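Local coordinates for WbbM protein (Klebsiella pneumoniae, PDB 6U4B), which is a bifunctional, trimeric glycosyltransferase that polymerises O-antigen polysaccharide and binds magnesium, at residues Tyr86-Asn91 against Val98-Tyr103; Trp158-Ala163 against Tyr169-Arg174. One frame throughout, in Å; residues are numbered along the deposited sequence.

Contact 1. Residues Tyr86-Asn91 against Val98-Tyr103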
ATOM      1  N   TYR A  86     -32.976  15.378 -25.941  1.00 40.25           N
ATOM      2  CA  TYR A  86     -32.681  16.312 -24.857  1.00 42.69           C
ATOM      3  C   TYR A  86     -31.288  16.911 -25.009  1.00 43.58           C
ATOM      4  O   TYR A  86     -31.103  18.126 -24.860  1.00 44.13           O
ATOM      5  CB  TYR A  86     -32.815  15.604 -23.507  1.00 46.04           C
ATOM      6  CG  TYR A  86     -32.585  16.505 -22.312  1.00 46.82           C
ATOM      7  CD1 TYR A  86     -31.310  16.693 -21.790  1.00 43.36           C
ATOM      8  CD2 TYR A  86     -33.645  17.169 -21.706  1.00 47.39           C
ATOM      9  CE1 TYR A  86     -31.098  17.518 -20.704  1.00 42.62           C
ATOM     10  CE2 TYR A  86     -33.441  17.995 -20.617  1.00 48.40           C
ATOM     11  CZ  TYR A  86     -32.168  18.165 -20.121  1.00 48.56           C
ATOM     12  OH  TYR A  86     -31.963  18.989 -19.038  1.00 52.33           O
ATOM     13  N   TRP A  87     -30.293  16.071 -25.311  1.00 46.22           N
ATOM     14  CA  TRP A  87     -28.913  16.546 -25.382  1.00 45.54           C
ATOM     15  C   TRP A  87     -28.732  17.563 -26.502  1.00 48.74           C
ATOM     16  O   TRP A  87     -28.048  18.578 -26.321  1.00 50.31           O
ATOM     17  CB  TRP A  87     -27.956  15.369 -25.570  1.00 40.28           C
ATOM     18  CG  TRP A  87     -26.517  15.785 -25.640  1.00 45.95           C
ATOM     19  CD1 TRP A  87     -25.659  15.953 -24.591  1.00 42.86           C
ATOM     20  CD2 TRP A  87     -25.769  16.092 -26.822  1.00 50.16           C
ATOM     21  NE1 TRP A  87     -24.424  16.344 -25.047  1.00 47.66           N
ATOM     22  CE2 TRP A  87     -24.464  16.436 -26.413  1.00 50.51           C
ATOM     23  CE3 TRP A  87     -26.075  16.107 -28.188  1.00 48.85           C
ATOM     24  CZ2 TRP A  87     -23.467  16.791 -27.320  1.00 50.55           C
ATOM     25  CZ3 TRP A  87     -25.084  16.460 -29.086  1.00 46.09           C
ATOM     26  CH2 TRP A  87     -23.796  16.798 -28.648  1.00 50.98           C
ATOM     27  N   VAL A  88     -29.331  17.307 -27.668  1.00 43.65           N
ATOM     28  CA  VAL A  88     -29.256  18.267 -28.766  1.00 46.17           C
ATOM     29  C   VAL A  88     -29.965  19.559 -28.386  1.00 48.90           C
ATOM     30  O   VAL A  88     -29.468  20.663 -28.647  1.00 49.62           O
ATOM     31  CB  VAL A  88     -29.847  17.653 -30.050  1.00 43.53           C
ATOM     32  CG1 VAL A  88     -29.917  18.694 -31.153  1.00 43.18           C
ATOM     33  CG2 VAL A  88     -29.027  16.453 -30.498  1.00 43.97           C
ATOM     34  N   TRP A  89     -31.133  19.439 -27.749  1.00 47.19           N
ATOM     35  CA  TRP A  89     -31.909  20.605 -27.344  1.00 50.13           C
ATOM     36  C   TRP A  89     -31.103  21.528 -26.437  1.00 50.49           C
ATOM     37  O   TRP A  89     -31.114  22.751 -26.617  1.00 50.36           O
ATOM     38  CB  TRP A  89     -33.189  20.138 -26.645  1.00 51.31           C
ATOM     39  CG  TRP A  89     -34.008  21.215 -26.001  1.00 54.01           C
ATOM     40  CD1 TRP A  89     -34.185  22.493 -26.442  1.00 57.54           C
ATOM     41  CD2 TRP A  89     -34.768  21.097 -24.792  1.00 52.30           C
ATOM     42  NE1 TRP A  89     -35.009  23.180 -25.582  1.00 57.04           N
ATOM     43  CE2 TRP A  89     -35.380  22.344 -24.561  1.00 54.68           C
ATOM     44  CE3 TRP A  89     -34.989  20.058 -23.882  1.00 51.13           C
ATOM     45  CZ2 TRP A  89     -36.199  22.581 -23.456  1.00 58.20           C
ATOM     46  CZ3 TRP A  89     -35.802  20.294 -22.787  1.00 53.46           C
ATOM     47  CH2 TRP A  89     -36.396  21.545 -22.584  1.00 58.30           C
ATOM     48  N   LYS A  90     -30.381  20.962 -25.471  1.00 51.07           N
ATOM     49  CA  LYS A  90     -29.721  21.762 -24.447  1.00 53.39           C
ATOM     50  C   LYS A  90     -28.305  22.190 -24.810  1.00 54.37           C
ATOM     51  O   LYS A  90     -27.813  23.177 -24.250  1.00 52.83           O
ATOM     52  CB  LYS A  90     -29.675  20.991 -23.124  1.00 51.20           C
ATOM     53  CG  LYS A  90     -31.029  20.793 -22.477  1.00 49.99           C
ATOM     54  CD  LYS A  90     -31.704  22.131 -22.219  1.00 54.84           C
ATOM     55  CE  LYS A  90     -32.978  21.957 -21.411  1.00 49.59           C
ATOM     56  NZ  LYS A  90     -33.660  23.261 -21.178  1.00 55.78           N
ATOM     57  N   ASN A  91     -27.635  21.489 -25.727  1.00 53.35           N
ATOM     58  CA  ASN A  91     -26.207  21.687 -25.926  1.00 60.02           C
ATOM     59  C   ASN A  91     -25.792  22.025 -27.351  1.00 60.93           C
ATOM     60  O   ASN A  91     -24.713  22.598 -27.534  1.00 61.67           O
ATOM     61  CB  ASN A  91     -25.433  20.436 -25.480  1.00 60.67           C
ATOM     62  CG  ASN A  91     -25.774  20.018 -24.061  1.00 57.86           C
ATOM     63  OD1 ASN A  91     -25.302  20.619 -23.095  1.00 58.99           O
ATOM     64  ND2 ASN A  91     -26.599  18.986 -23.930  1.00 52.40           N
ATOM     65  N   VAL A  98     -33.711  20.368 -37.629  1.00 58.94           N
ATOM     66  CA  VAL A  98     -33.151  19.424 -36.667  1.00 56.51           C
ATOM     67  C   VAL A  98     -33.919  18.115 -36.785  1.00 51.52           C
ATOM     68  O   VAL A  98     -35.155  18.114 -36.792  1.00 47.40           O
ATOM     69  CB  VAL A  98     -33.213  19.973 -35.229  1.00 56.62           C
ATOM     70  CG1 VAL A  98     -32.676  18.952 -34.239  1.00 49.78           C
ATOM     71  CG2 VAL A  98     -32.435  21.277 -35.124  1.00 60.34           C
ATOM     72  N   GLY A  99     -33.184  17.002 -36.869  1.00 48.91           N
ATOM     73  CA  GLY A  99     -33.799  15.714 -37.111  1.00 49.07           C
ATOM     74  C   GLY A  99     -33.150  14.613 -36.297  1.00 48.97           C
ATOM     75  O   GLY A  99     -32.058  14.770 -35.748  1.00 45.97           O
ATOM     76  N   PHE A 100     -33.854  13.485 -36.233  1.00 47.26           N
ATOM     77  CA  PHE A 100     -33.404  12.321 -35.485  1.00 42.81           C
ATOM     78  C   PHE A 100     -33.828  11.057 -36.215  1.00 44.29           C
ATOM     79  O   PHE A 100     -34.976  10.941 -36.651  1.00 47.06           O
ATOM     80  CB  PHE A 100     -33.969  12.306 -34.058  1.00 39.74           C
ATOM     81  CG  PHE A 100     -33.618  13.523 -33.257  1.00 39.19           C
ATOM     82  CD1 PHE A 100     -34.449  14.626 -33.255  1.00 41.08           C
ATOM     83  CD2 PHE A 100     -32.455  13.563 -32.507  1.00 44.29           C
ATOM     84  CE1 PHE A 100     -34.129  15.751 -32.520  1.00 47.06           C
ATOM     85  CE2 PHE A 100     -32.127  14.682 -31.769  1.00 46.07           C
ATOM     86  CZ  PHE A 100     -32.965  15.779 -31.776  1.00 48.02           C
ATOM     87  N   MET A 101     -32.893  10.120 -36.347  1.00 45.07           N
ATOM     88  CA  MET A 101     -33.155   8.823 -36.952  1.00 39.26           C
ATOM     89  C   MET A 101     -32.498   7.746 -36.102  1.00 40.24           C
ATOM     90  O   MET A 101     -31.636   8.027 -35.267  1.00 34.28           O
ATOM     91  CB  MET A 101     -32.637   8.759 -38.398  1.00 38.00           C
ATOM     92  CG  MET A 101     -33.247   9.806 -39.324  1.00 39.80           C
ATOM     93  SD  MET A 101     -32.830   9.619 -41.076  1.00 45.33           S
ATOM     94  CE  MET A 101     -31.063   9.908 -41.056  1.00 42.20           C
ATOM     95  N   HIS A 102     -32.934   6.506 -36.304  1.00 46.58           N
ATOM     96  CA  HIS A 102     -32.312   5.374 -35.634  1.00 45.25           C
ATOM     97  C   HIS A 102     -30.997   5.022 -36.331  1.00 44.69           C
ATOM     98  O   HIS A 102     -30.631   5.607 -37.352  1.00 44.44           O
ATOM     99  CB  HIS A 102     -33.267   4.185 -35.603  1.00 50.12           C
ATOM    100  CG  HIS A 102     -34.612   4.509 -35.034  1.00 55.83           C
ATOM    101  ND1 HIS A 102     -34.803   4.808 -33.701  1.00 55.23           N
ATOM    102  CD2 HIS A 102     -35.832   4.594 -35.617  1.00 57.14           C
ATOM    103  CE1 HIS A 102     -36.083   5.059 -33.487  1.00 54.11           C
ATOM    104  NE2 HIS A 102     -36.729   4.935 -34.633  1.00 56.68           N
ATOM    105  N   TYR A 103     -30.265   4.055 -35.771  1.00 44.19           N
ATOM    106  CA  TYR A 103     -28.974   3.683 -36.335  1.00 48.94           C
ATOM    107  C   TYR A 103     -29.093   2.666 -37.461  1.00 46.77           C
ATOM    108  O   TYR A 103     -28.215   2.621 -38.329  1.00 49.68           O
ATOM    109  CB  TYR A 103     -28.028   3.145 -35.245  1.00 49.94           C
ATOM    110  CG  TYR A 103     -28.327   1.753 -34.728  1.00 48.54           C
ATOM    111  CD1 TYR A 103     -27.633   0.649 -35.209  1.00 46.48           C
ATOM    112  CD2 TYR A 103     -29.278   1.546 -33.734  1.00 51.34           C
ATOM    113  CE1 TYR A 103     -27.887  -0.625 -34.729  1.00 49.07           C
ATOM    114  CE2 TYR A 103     -29.542   0.269 -33.247  1.00 51.93           C
ATOM    115  CZ  TYR A 103     -28.844  -0.810 -33.751  1.00 54.24           C
ATOM    116  OH  TYR A 103     -29.101  -2.075 -33.272  1.00 59.15           O
TER

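Contact 2. Residues Trp158-Ala163 against Tyr169-Arg174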
ATOM      1  N   TRP A 158     -49.197   4.862 -38.963  1.00 64.35           N
ATOM      2  CA  TRP A 158     -49.464   3.441 -38.820  1.00 68.56           C
ATOM      3  C   TRP A 158     -50.849   3.259 -38.213  1.00 65.30           C
ATOM      4  O   TRP A 158     -51.230   3.980 -37.286  1.00 66.00           O
ATOM      5  CB  TRP A 158     -48.395   2.768 -37.949  1.00 77.80           C
ATOM      6  CG  TRP A 158     -48.536   1.279 -37.855  1.00 89.30           C
ATOM      7  CD1 TRP A 158     -48.278   0.366 -38.837  1.00 94.10           C
ATOM      8  CD2 TRP A 158     -48.953   0.528 -36.709  1.00 91.44           C
ATOM      9  NE1 TRP A 158     -48.516  -0.905 -38.376  1.00 96.43           N
ATOM     10  CE2 TRP A 158     -48.931  -0.834 -37.072  1.00 95.59           C
ATOM     11  CE3 TRP A 158     -49.345   0.874 -35.412  1.00 86.83           C
ATOM     12  CZ2 TRP A 158     -49.287  -1.848 -36.185  1.00 94.76           C
ATOM     13  CZ3 TRP A 158     -49.698  -0.134 -34.533  1.00 86.27           C
ATOM     14  CH2 TRP A 158     -49.666  -1.479 -34.923  1.00 88.80           C
ATOM     15  N   SER A 159     -51.599   2.299 -38.743  1.00 63.39           N
ATOM     16  CA  SER A 159     -52.980   2.081 -38.332  1.00 68.75           C
ATOM     17  C   SER A 159     -53.040   1.086 -37.182  1.00 70.98           C
ATOM     18  O   SER A 159     -52.497  -0.020 -37.278  1.00 72.51           O
ATOM     19  CB  SER A 159     -53.818   1.578 -39.509  1.00 73.35           C
ATOM     20  OG  SER A 159     -55.107   1.178 -39.081  1.00 72.65           O
ATOM     21  N   VAL A 160     -53.707   1.483 -36.093  1.00 71.49           N
ATOM     22  CA  VAL A 160     -53.863   0.601 -34.940  1.00 72.94           C
ATOM     23  C   VAL A 160     -55.037  -0.353 -35.079  1.00 75.73           C
ATOM     24  O   VAL A 160     -55.157  -1.290 -34.281  1.00 77.35           O
ATOM     25  CB  VAL A 160     -54.033   1.413 -33.641  1.00 71.00           C
ATOM     26  CG1 VAL A 160     -52.805   2.270 -33.387  1.00 68.53           C
ATOM     27  CG2 VAL A 160     -55.285   2.273 -33.713  1.00 70.52           C
ATOM     28  N   THR A 161     -55.911  -0.144 -36.067  1.00 78.16           N
ATOM     29  CA  THR A 161     -57.055  -1.036 -36.228  1.00 82.81           C
ATOM     30  C   THR A 161     -56.636  -2.401 -36.757  1.00 83.37           C
ATOM     31  O   THR A 161     -57.283  -3.408 -36.447  1.00 82.57           O
ATOM     32  CB  THR A 161     -58.097  -0.404 -37.152  1.00 84.92           C
ATOM     33  OG1 THR A 161     -57.458   0.090 -38.336  1.00 86.57           O
ATOM     34  CG2 THR A 161     -58.811   0.739 -36.446  1.00 82.17           C
ATOM     35  N   ALA A 162     -55.563  -2.458 -37.550  1.00 88.69           N
ATOM     36  CA  ALA A 162     -55.064  -3.747 -38.016  1.00 91.54           C
ATOM     37  C   ALA A 162     -54.505  -4.578 -36.869  1.00 89.84           C
ATOM     38  O   ALA A 162     -54.624  -5.808 -36.881  1.00 93.74           O
ATOM     39  CB  ALA A 162     -53.998  -3.544 -39.093  1.00 95.28           C
ATOM     40  N   ALA A 163     -53.904  -3.932 -35.872  1.00 80.98           N
ATOM     41  CA  ALA A 163     -53.380  -4.630 -34.707  1.00 76.42           C
ATOM     42  C   ALA A 163     -54.467  -5.039 -33.723  1.00 76.33           C
ATOM     43  O   ALA A 163     -54.149  -5.639 -32.690  1.00 75.00           O
ATOM     44  CB  ALA A 163     -52.339  -3.761 -33.997  1.00 68.07           C
ATOM     45  N   TYR A 169     -55.895   5.501 -28.024  1.00 58.43           N
ATOM     46  CA  TYR A 169     -55.967   5.300 -26.582  1.00 59.60           C
ATOM     47  C   TYR A 169     -56.035   3.817 -26.248  1.00 61.55           C
ATOM     48  O   TYR A 169     -55.261   3.316 -25.425  1.00 59.35           O
ATOM     49  CB  TYR A 169     -57.179   6.036 -26.007  1.00 57.63           C
ATOM     50  CG  TYR A 169     -57.371   5.836 -24.517  1.00 52.72           C
ATOM     51  CD1 TYR A 169     -58.115   4.770 -24.026  1.00 51.95           C
ATOM     52  CD2 TYR A 169     -56.810   6.715 -23.603  1.00 50.02           C
ATOM     53  CE1 TYR A 169     -58.289   4.584 -22.670  1.00 52.59           C
ATOM     54  CE2 TYR A 169     -56.982   6.539 -22.245  1.00 53.05           C
ATOM     55  CZ  TYR A 169     -57.721   5.473 -21.783  1.00 55.62           C
ATOM     56  OH  TYR A 169     -57.892   5.293 -20.430  1.00 56.90           O
ATOM     57  N   ASP A 170     -56.963   3.100 -26.884  1.00 62.86           N
ATOM     58  CA  ASP A 170     -57.106   1.671 -26.634  1.00 66.76           C
ATOM     59  C   ASP A 170     -55.844   0.907 -27.016  1.00 64.66           C
ATOM     60  O   ASP A 170     -55.552  -0.142 -26.430  1.00 65.95           O
ATOM     61  CB  ASP A 170     -58.323   1.140 -27.396  1.00 71.96           C
ATOM     62  CG  ASP A 170     -58.637  -0.305 -27.071  1.00 74.94           C
ATOM     63  OD1 ASP A 170     -58.620  -0.671 -25.876  1.00 74.99           O
ATOM     64  OD2 ASP A 170     -58.923  -1.071 -28.015  1.00 76.39           O
ATOM     65  N   HIS A 171     -55.076   1.423 -27.980  1.00 57.16           N
ATOM     66  CA  HIS A 171     -53.842   0.758 -28.382  1.00 56.80           C
ATOM     67  C   HIS A 171     -52.802   0.808 -27.270  1.00 59.12           C
ATOM     68  O   HIS A 171     -52.022  -0.137 -27.098  1.00 59.89           O
ATOM     69  CB  HIS A 171     -53.292   1.393 -29.659  1.00 53.81           C
ATOM     70  CG  HIS A 171     -52.198   0.603 -30.306  1.00 58.85           C
ATOM     71  ND1 HIS A 171     -52.396  -0.664 -30.811  1.00 62.20           N
ATOM     72  CD2 HIS A 171     -50.896   0.898 -30.533  1.00 58.01           C
ATOM     73  CE1 HIS A 171     -51.264  -1.116 -31.321  1.00 59.71           C
ATOM     74  NE2 HIS A 171     -50.338  -0.186 -31.166  1.00 59.10           N
ATOM     75  N   TYR A 172     -52.766   1.904 -26.508  1.00 57.37           N
ATOM     76  CA  TYR A 172     -51.868   1.955 -25.361  1.00 53.10           C
ATOM     77  C   TYR A 172     -52.306   0.968 -24.288  1.00 57.40           C
ATOM     78  O   TYR A 172     -51.473   0.268 -23.701  1.00 57.79           O
ATOM     79  CB  TYR A 172     -51.806   3.374 -24.791  1.00 47.91           C
ATOM     80  CG  TYR A 172     -50.621   3.609 -23.871  1.00 49.37           C
ATOM     81  CD1 TYR A 172     -50.609   3.114 -22.571  1.00 51.48           C
ATOM     82  CD2 TYR A 172     -49.516   4.330 -24.304  1.00 45.25           C
ATOM     83  CE1 TYR A 172     -49.525   3.323 -21.734  1.00 48.15           C
ATOM     84  CE2 TYR A 172     -48.429   4.547 -23.476  1.00 47.58           C
ATOM     85  CZ  TYR A 172     -48.440   4.042 -22.192  1.00 46.42           C
ATOM     86  OH  TYR A 172     -47.360   4.256 -21.368  1.00 47.58           O
ATOM     87  N   GLU A 173     -53.613   0.889 -24.028  1.00 56.97           N
ATOM     88  CA  GLU A 173     -54.104   0.040 -22.949  1.00 59.81           C
ATOM     89  C   GLU A 173     -53.865  -1.436 -23.243  1.00 62.25           C
ATOM     90  O   GLU A 173     -53.546  -2.211 -22.334  1.00 64.64           O
ATOM     91  CB  GLU A 173     -55.587   0.306 -22.707  1.00 63.84           C
ATOM     92  CG  GLU A 173     -56.193  -0.577 -21.635  1.00 67.55           C
ATOM     93  CD  GLU A 173     -57.495  -0.029 -21.097  1.00 71.48           C
ATOM     94  OE1 GLU A 173     -57.842   1.122 -21.436  1.00 72.11           O
ATOM     95  OE2 GLU A 173     -58.170  -0.749 -20.332  1.00 75.26           O
ATOM     96  N   ARG A 174     -54.011  -1.845 -24.501  1.00 58.12           N
ATOM     97  CA  ARG A 174     -53.805  -3.238 -24.873  1.00 62.55           C
ATOM     98  C   ARG A 174     -52.336  -3.591 -25.074  1.00 63.41           C
ATOM     99  O   ARG A 174     -52.032  -4.756 -25.354  1.00 65.65           O
ATOM    100  CB  ARG A 174     -54.596  -3.559 -26.143  1.00 62.54           C
ATOM    101  CG  ARG A 174     -56.098  -3.442 -25.966  1.00 69.09           C
ATOM    102  CD  ARG A 174     -56.823  -3.355 -27.301  1.00 76.54           C
ATOM    103  NE  ARG A 174     -56.672  -4.562 -28.109  1.00 81.95           N
ATOM    104  CZ  ARG A 174     -55.811  -4.684 -29.115  1.00 83.40           C
ATOM    105  NH1 ARG A 174     -55.742  -5.819 -29.796  1.00 87.29           N
ATOM    106  NH2 ARG A 174     -55.021  -3.671 -29.442  1.00 78.65           N
TER

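Contact 1. Residues Tyr86-Asn91 against Val98-Tyr103
Val-88 meets Val-98 and Phe-100 where helix 82-91 packs on strand 97-102, the helix-to-strand half of a beta-alpha-beta crossover that leaves strand 47-51 and passes strand 29-35 in the DUF4422 region. One helical residue thus serves two strand residues of the same sheet face, and its branched end divides the work. With CG1 of Val-88 anti to the backbone N (chi1 174°), that methyl lies 4.1 Å from CG1 of Val-98, the two side chains sliding past each other in opposite directions. The other methyl, CG2 of Val-88, stands 3.8 Å from CE2 of Phe-100. It arrives at the edge of the phenyl ring, near its plane, and CB of Val-88 adds a contact of 4.0 Å to Phe-100 CZ. Phe-100 carries CG anti to its carbonyl carbon (chi1 -58°), which sends the ring from the strand to the helix. The interface is apolar and small, burying 109 Å². All three touching residues are buried because other parts of the fold close around them: Tyr-32 of the adjacent strand 29-35 and Leu-50 of strand 47-51 beyond it touch Val-88, Phe-223 of helix 220-240 touches Val-98, and Phe-216 and His-85 meet the ring of Phe-100. Polar groups are used on other sides of the helix, where Trp-87 NE1 bonds to Thr-68 OG1. At the last turn the carbonyl of Trp-87 takes two donors from Asn-91, its backbone N and its amide: Asn-91 ND2 reaches Trp-87 O at 2.8 Å, in the carbonyl plane and on a lone pair.

Contact 2. Residues Trp158-Ala163 against Tyr169-Arg174
The imidazole of His-171, on helix 168-173, fits against Trp-158, Val-160 and Ala-163, which lie at the end of strand 152-159 and in the turn that follows. Here the loop leading from that strand of the DUF4422 region's mixed sheet into helix 168-173 folds back on the helix at the protein surface, burying 206 Å² between the segments.

Apolar and aromatic contacts make up most of it. CG1 of Val-160 sits over one face of the imidazole in a CH-pi contact, 3.8 Å from the ring centroid and 19° off the normal, displaced toward the CG side: its nearest ring atom is His-171 CG at 3.6 Å. Trp-158 instead presents the rim of its six-membered ring, CZ3 lying 3.4 Å from His-171 NE2. The planes of the two rings are inclined at 58°, an oblique pairing. A third approach is made by CB of Ala-163, 3.9 Å from His-171 CE1. The histidine reaches all three because its CG stands anti to the backbone N (chi1 -168°), carrying the ring out from the helix. Tyr-212 also meets the imidazole, edge-to-face.

Polar contacts are fewer. His-171 ND1 is hydrogen-bonded to Ser-165 OG in the intervening loop, which should limit rotation of the ring. Where the strand gives way to the turn, a hydrogen bond of 2.7 Å joins Thr-161 OG1 and Ser-159 OG. Between the segments there is one hydrogen bond, and it is weak: Arg-174, its chain bent at chi3, brings NH1 to within 3.3 Å of Ala-163 O, and this oxygen lies at the edge of the guanidinium, near its plane.

Overall arrangement
From the N terminus, strands 29-35 and 47-51 come first, then helix 82-91 and strand 97-102, whose short connection contact 1 closes. The strand pairs in parallel with 29-35 and antiparallel with 216-219. Further along, strand 152-159 runs antiparallel to that same strand 216-219 before the turn and helix 168-173, and contact 2 closes this second loop. The contacts are in series, neither nested nor crossed. The centres of contact 1 and contact 2 are about 27 Å apart, and the two do not touch. Contact 1 ties a helix to the sheet in a buried place; contact 2 ties a strand end to a helix at the surface of the same sheet-based unit. Both lie away from the annotated magnesium sites.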